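Local coordinates for molybdenum ABC transporter, periplasmic molybdenum-binding protein (Vibrio cholerae, PDB 4RXL), which binds tungstate in this crystal and probably captures molybdate or tungstate in the periplasm for delivery to an ABC transporter, at residues M128-A133 against L167-K172; L134-V139 against A186-S191. All coordinates share one frame; numbering follows the deposited sequence.

Contact 1: M128-A133 against L167-K172. With WO4 (tungstate(VI)ion), chain B.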
loop_
_atom_site.group_PDB
_atom_site.type_symbol
_atom_site.label_atom_id
_atom_site.label_comp_id
_atom_site.label_asym_id
_atom_site.label_seq_id
_atom_site.Cartn_x
_atom_site.Cartn_y
_atom_site.Cartn_z
ATOM N N MET A 128 7.793 -1.033 5.735
ATOM C CA MET A 128 7.869 -0.478 7.089
ATOM C C MET A 128 6.870 -1.165 8.026
ATOM O O MET A 128 7.234 -1.544 9.164
ATOM C CB MET A 128 7.618 1.024 7.097
ATOM C CG MET A 128 8.649 1.860 6.331
ATOM S SD MET A 128 8.229 3.630 6.039
ATOM C CE MET A 128 8.054 4.231 7.707
ATOM N N TYR A 129 5.634 -1.360 7.548
ATOM C CA TYR A 129 4.630 -2.059 8.363
ATOM C C TYR A 129 5.030 -3.518 8.570
ATOM O O TYR A 129 4.864 -4.036 9.655
ATOM C CB TYR A 129 3.252 -2.030 7.699
ATOM C CG TYR A 129 2.613 -0.671 7.485
ATOM C CD1 TYR A 129 2.328 0.200 8.543
ATOM C CD2 TYR A 129 2.196 -0.302 6.215
ATOM C CE1 TYR A 129 1.680 1.417 8.321
ATOM C CE2 TYR A 129 1.559 0.914 5.984
ATOM C CZ TYR A 129 1.329 1.780 7.032
ATOM O OH TYR A 129 0.673 2.978 6.763
ATOM N N ALA A 130 5.543 -4.169 7.543
ATOM C CA ALA A 130 6.087 -5.530 7.691
ATOM C C ALA A 130 7.169 -5.646 8.749
ATOM O O ALA A 130 7.138 -6.546 9.621
ATOM C CB ALA A 130 6.595 -6.044 6.364
ATOM N N LYS A 131 8.126 -4.731 8.710
ATOM C CA LYS A 131 9.204 -4.758 9.675
ATOM C C LYS A 131 8.674 -4.577 11.087
ATOM O O LYS A 131 9.085 -5.314 11.993
ATOM C CB LYS A 131 10.220 -3.674 9.351
ATOM C CG LYS A 131 11.418 -3.721 10.276
ATOM C CD LYS A 131 12.465 -2.691 9.907
ATOM C CE LYS A 131 13.483 -2.581 11.009
ATOM N NZ LYS A 131 14.583 -1.666 10.625
ATOM N N GLN A 132 7.758 -3.622 11.267
ATOM C CA GLN A 132 7.086 -3.425 12.577
ATOM C C GLN A 132 6.457 -4.723 13.081
ATOM O O GLN A 132 6.653 -5.105 14.240
ATOM C CB GLN A 132 6.038 -2.326 12.499
ATOM C CG GLN A 132 6.573 -0.906 12.337
ATOM C CD GLN A 132 5.502 0.152 12.021
ATOM O OE1 GLN A 132 4.316 -0.131 11.890
ATOM N NE2 GLN A 132 5.938 1.383 11.865
ATOM N N ALA A 133 5.680 -5.374 12.217
ATOM C CA ALA A 133 4.989 -6.605 12.599
ATOM C C ALA A 133 5.947 -7.744 12.950
ATOM O O ALA A 133 5.691 -8.487 13.885
ATOM C CB ALA A 133 4.036 -7.042 11.502
ATOM N N LEU A 167 6.333 -17.206 1.040
ATOM C CA LEU A 167 5.559 -16.297 1.879
ATOM C C LEU A 167 5.883 -14.864 1.476
ATOM O O LEU A 167 7.006 -14.557 1.045
ATOM C CB LEU A 167 5.882 -16.473 3.360
ATOM C CG LEU A 167 5.534 -17.813 3.997
ATOM C CD1 LEU A 167 6.165 -17.915 5.381
ATOM C CD2 LEU A 167 4.024 -18.022 4.061
ATOM N N GLY A 168 4.905 -13.984 1.638
ATOM C CA GLY A 168 5.121 -12.573 1.497
ATOM C C GLY A 168 4.199 -11.800 2.401
ATOM O O GLY A 168 3.210 -12.339 2.918
ATOM N N ILE A 169 4.530 -10.532 2.591
ATOM C CA ILE A 169 3.727 -9.639 3.412
ATOM C C ILE A 169 3.203 -8.495 2.539
ATOM O O ILE A 169 3.952 -7.707 2.013
ATOM C CB ILE A 169 4.490 -9.126 4.647
ATOM C CG1 ILE A 169 4.848 -10.293 5.557
ATOM C CG2 ILE A 169 3.623 -8.122 5.410
ATOM C CD1 ILE A 169 5.849 -9.934 6.635
ATOM N N VAL A 170 1.881 -8.428 2.406
ATOM C CA VAL A 170 1.225 -7.468 1.578
ATOM C C VAL A 170 0.007 -6.929 2.329
ATOM O O VAL A 170 -0.268 -7.327 3.471
ATOM C CB VAL A 170 0.825 -8.038 0.195
ATOM C CG1 VAL A 170 2.038 -8.508 -0.589
ATOM C CG2 VAL A 170 -0.189 -9.151 0.350
ATOM N N TYR A 171 -0.745 -6.034 1.689
ATOM C CA TYR A 171 -2.013 -5.627 2.263
ATOM C C TYR A 171 -3.126 -6.601 1.948
ATOM O O TYR A 171 -3.079 -7.358 0.973
ATOM C CB TYR A 171 -2.405 -4.234 1.805
ATOM C CG TYR A 171 -1.349 -3.188 2.022
ATOM C CD1 TYR A 171 -1.158 -2.659 3.285
ATOM C CD2 TYR A 171 -0.593 -2.675 0.975
ATOM C CE1 TYR A 171 -0.201 -1.656 3.503
ATOM C CE2 TYR A 171 0.336 -1.667 1.178
ATOM C CZ TYR A 171 0.508 -1.156 2.441
ATOM O OH TYR A 171 1.463 -0.234 2.699
ATOM N N LYS A 172 -4.146 -6.588 2.796
ATOM C CA LYS A 172 -5.368 -7.355 2.615
ATOM C C LYS A 172 -5.943 -7.114 1.227
ATOM O O LYS A 172 -6.338 -8.056 0.546
ATOM C CB LYS A 172 -6.386 -6.988 3.702
ATOM C CG LYS A 172 -7.787 -7.548 3.526
ATOM C CD LYS A 172 -7.859 -9.028 3.783
ATOM C CE LYS A 172 -9.313 -9.478 3.860
ATOM N NZ LYS A 172 -10.077 -8.759 4.927
HETATM W W WO4 B . 2.951 0.819 -1.138
HETATM O O1 WO4 B . 4.021 -0.268 -2.450
HETATM O O2 WO4 B . 3.123 0.240 0.816
HETATM O O3 WO4 B . 3.531 2.787 -1.275
HETATM O O4 WO4 B . 0.943 0.670 -1.594
#
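Tyr129 and Tyr171 meet edge to edge, their side chains crossing at about a right angle: the Tyr171 hydroxyl OH lies in the plane of the Tyr129 ring, 3.5 Å from Tyr129 CE2. The carbon edges also touch, with Tyr129 CD2 3.9 Å from Tyr171 CE1. Tyr171 CG stands anti to its own carbonyl carbon (chi1 -53°), and the ring reaches the helix although its CB does not face it. At its own edge Tyr171 OH donates a hydrogen bond of 2.6 Å to tungstate O2, and that oxygen lies near the plane of the ring. This is the ligand cleft of a periplasmic binding protein of the ModA family, where Ser13, Ser40, Ala126 N and Val153 N supply further hydrogen bonds to the oxyanion. Tyr129 OH bonds instead to Ala59 O. Farther from the ligand, the Ala130 methyl meets both arms of Ile169, with Ala130 CB 3.7 Å from Ile169 CG2 on the short branch and 4.0 Å from Ile169 CD1 at the end of the long one. Packing is close on the buried inner side of helix 125-137; Lys131, partly exposed, points away from segment 167-172 on the outer side.

Contact 2: L134-V139 against A186-S191; sequences LQHAGV and AFSAQS
His136, two residues past Leu134, carries the contact by lying over Ser191 and Gln190. With CG anti to the backbone N (chi1 180°), its imidazole extends from the helix across the turn at 188-191, laying one face over the backbone there. Ser191 CA sits 3.8 Å from the centroid of the His136 ring and 22° off the ring normal, which identifies a CH-pi contact. Gln190 O lies above the same face nearer the rim, 3.7 Å from His136 CD2, while Ser191 CB approaches His136 ND1 at 3.5 Å. No hydrogen bond joins the two segments; the contact is van der Waals and CH-pi in character. The turn under the ring is braced from within: Ser188 O accepts both Ser191 N and Ser191 OG, the latter at 2.8 Å from Ser188 O, in the carbonyl plane and on a lone pair. Thus the serine that meets the imidazole through its carbons spends its hydroxyl on its own loop. Past His136 the chain leaves the helix at Gly138, whose phi is 79°. Gly138 N bonds to Gln135 O, and Val139 N to Leu134 O at 3.1 Å; these two bonds, with the positive phi of Gly138, make a Schellman motif at the C-terminal end of helix 125-137.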
loop_
_atom_site.group_PDB
_atom_site.type_symbol
_atom_site.label_atom_id
_atom_site.label_comp_id
_atom_site.label_asym_id
_atom_site.label_seq_id
_atom_site.Cartn_x
_atom_site.Cartn_y
_atom_site.Cartn_z
ATOM N N LEU A 134 7.046 -7.878 12.213
ATOM C CA LEU A 134 8.029 -8.900 12.513
ATOM C C LEU A 134 8.812 -8.595 13.786
ATOM O O LEU A 134 9.114 -9.513 14.555
ATOM C CB LEU A 134 8.987 -9.077 11.340
ATOM C CG LEU A 134 8.325 -9.630 10.084
ATOM C CD1 LEU A 134 9.294 -9.571 8.914
ATOM C CD2 LEU A 134 7.788 -11.032 10.289
ATOM N N GLN A 135 9.128 -7.320 14.012
ATOM C CA GLN A 135 9.687 -6.884 15.290
ATOM C C GLN A 135 8.740 -7.227 16.454
ATOM O O GLN A 135 9.152 -7.791 17.464
ATOM C CB GLN A 135 9.986 -5.379 15.274
ATOM C CG GLN A 135 11.233 -4.992 14.497
ATOM C CD GLN A 135 11.401 -3.491 14.356
ATOM O OE1 GLN A 135 10.436 -2.741 14.272
ATOM N NE2 GLN A 135 12.655 -3.046 14.320
ATOM N N HIS A 136 7.460 -6.899 16.288
ATOM C CA HIS A 136 6.461 -7.200 17.303
ATOM C C HIS A 136 6.353 -8.688 17.596
ATOM O O HIS A 136 6.173 -9.056 18.754
ATOM C CB HIS A 136 5.100 -6.655 16.887
ATOM C CG HIS A 136 4.010 -6.927 17.874
ATOM N ND1 HIS A 136 3.109 -7.957 17.717
ATOM C CD2 HIS A 136 3.648 -6.276 19.001
ATOM C CE1 HIS A 136 2.269 -7.962 18.738
ATOM N NE2 HIS A 136 2.554 -6.932 19.511
ATOM N N ALA A 137 6.432 -9.528 16.555
ATOM C CA ALA A 137 6.464 -11.005 16.710
ATOM C C ALA A 137 7.737 -11.547 17.393
ATOM O O ALA A 137 7.790 -12.715 17.815
ATOM C CB ALA A 137 6.321 -11.682 15.363
ATOM N N GLY A 138 8.772 -10.715 17.492
ATOM C CA GLY A 138 10.021 -11.131 18.132
ATOM C C GLY A 138 10.891 -11.993 17.231
ATOM O O GLY A 138 11.754 -12.744 17.717
ATOM N N VAL A 139 10.706 -11.855 15.920
ATOM C CA VAL A 139 11.363 -12.713 14.935
ATOM C C VAL A 139 12.156 -11.915 13.883
ATOM O O VAL A 139 12.672 -12.496 12.941
ATOM C CB VAL A 139 10.334 -13.636 14.250
ATOM C CG1 VAL A 139 9.428 -12.844 13.320
ATOM C CG2 VAL A 139 11.009 -14.753 13.481
ATOM N N ALA A 186 -3.608 -12.844 9.114
ATOM C CA ALA A 186 -3.524 -11.416 9.150
ATOM C C ALA A 186 -2.765 -11.017 10.408
ATOM O O ALA A 186 -2.940 -11.621 11.463
ATOM C CB ALA A 186 -4.926 -10.823 9.181
ATOM N N PHE A 187 -1.950 -9.979 10.291
ATOM C CA PHE A 187 -1.229 -9.438 11.452
ATOM C C PHE A 187 -2.169 -8.677 12.379
ATOM O O PHE A 187 -3.109 -8.020 11.906
ATOM C CB PHE A 187 -0.076 -8.548 10.980
ATOM C CG PHE A 187 1.007 -9.311 10.313
ATOM C CD1 PHE A 187 1.977 -9.943 11.065
ATOM C CD2 PHE A 187 1.017 -9.446 8.942
ATOM C CE1 PHE A 187 2.963 -10.657 10.454
ATOM C CE2 PHE A 187 2.000 -10.176 8.320
ATOM C CZ PHE A 187 2.967 -10.788 9.081
ATOM N N SER A 188 -1.891 -8.721 13.676
ATOM C CA SER A 188 -2.756 -8.051 14.664
ATOM C C SER A 188 -2.646 -6.517 14.577
ATOM O O SER A 188 -1.636 -5.968 14.155
ATOM C CB SER A 188 -2.414 -8.526 16.077
ATOM O OG SER A 188 -1.196 -7.957 16.449
ATOM N N ALA A 189 -3.687 -5.821 15.029
ATOM C CA ALA A 189 -3.673 -4.365 15.090
ATOM C C ALA A 189 -2.543 -3.808 15.969
ATOM O O ALA A 189 -2.044 -2.722 15.740
ATOM C CB ALA A 189 -5.022 -3.869 15.610
ATOM N N GLN A 190 -2.134 -4.588 16.959
ATOM C CA GLN A 190 -1.070 -4.202 17.880
ATOM C C GLN A 190 0.315 -4.298 17.254
ATOM O O GLN A 190 1.281 -3.733 17.772
ATOM C CB GLN A 190 -1.126 -5.107 19.115
ATOM C CG GLN A 190 -2.288 -4.808 20.040
ATOM C CD GLN A 190 -3.617 -5.262 19.477
ATOM O OE1 GLN A 190 -3.697 -6.299 18.828
ATOM N NE2 GLN A 190 -4.660 -4.488 19.719
ATOM N N SER A 191 0.415 -5.018 16.147
ATOM C CA SER A 191 1.733 -5.363 15.568
ATOM C C SER A 191 2.400 -4.307 14.707
ATOM O O SER A 191 3.598 -4.399 14.418
ATOM C CB SER A 191 1.628 -6.675 14.814
ATOM O OG SER A 191 1.024 -6.473 13.581
#

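Contacts 1 and 2 follow one another along helix 125-137, their centres 9 Å apart. Ala133, the last residue of 128-133, bridges them: Ala133 CB lies 3.6 Å from Phe187 CD1 and 3.7 Å from Ser191 OG. Phe187 CZ is also 3.9 Å from Ile169 CD1, so Phe187 packs against both the helix and strand 168-171. Only contact 1 touches the tungstate; the side chain of Ser191 is about 11 Å from that of Tyr171. Contact 2 is also the outer of the two, its centre about 17 Å from the centre of the chain against about 10 Å for contact 1. All four touching residues of contact 1 are buried, against one of four in contact 2.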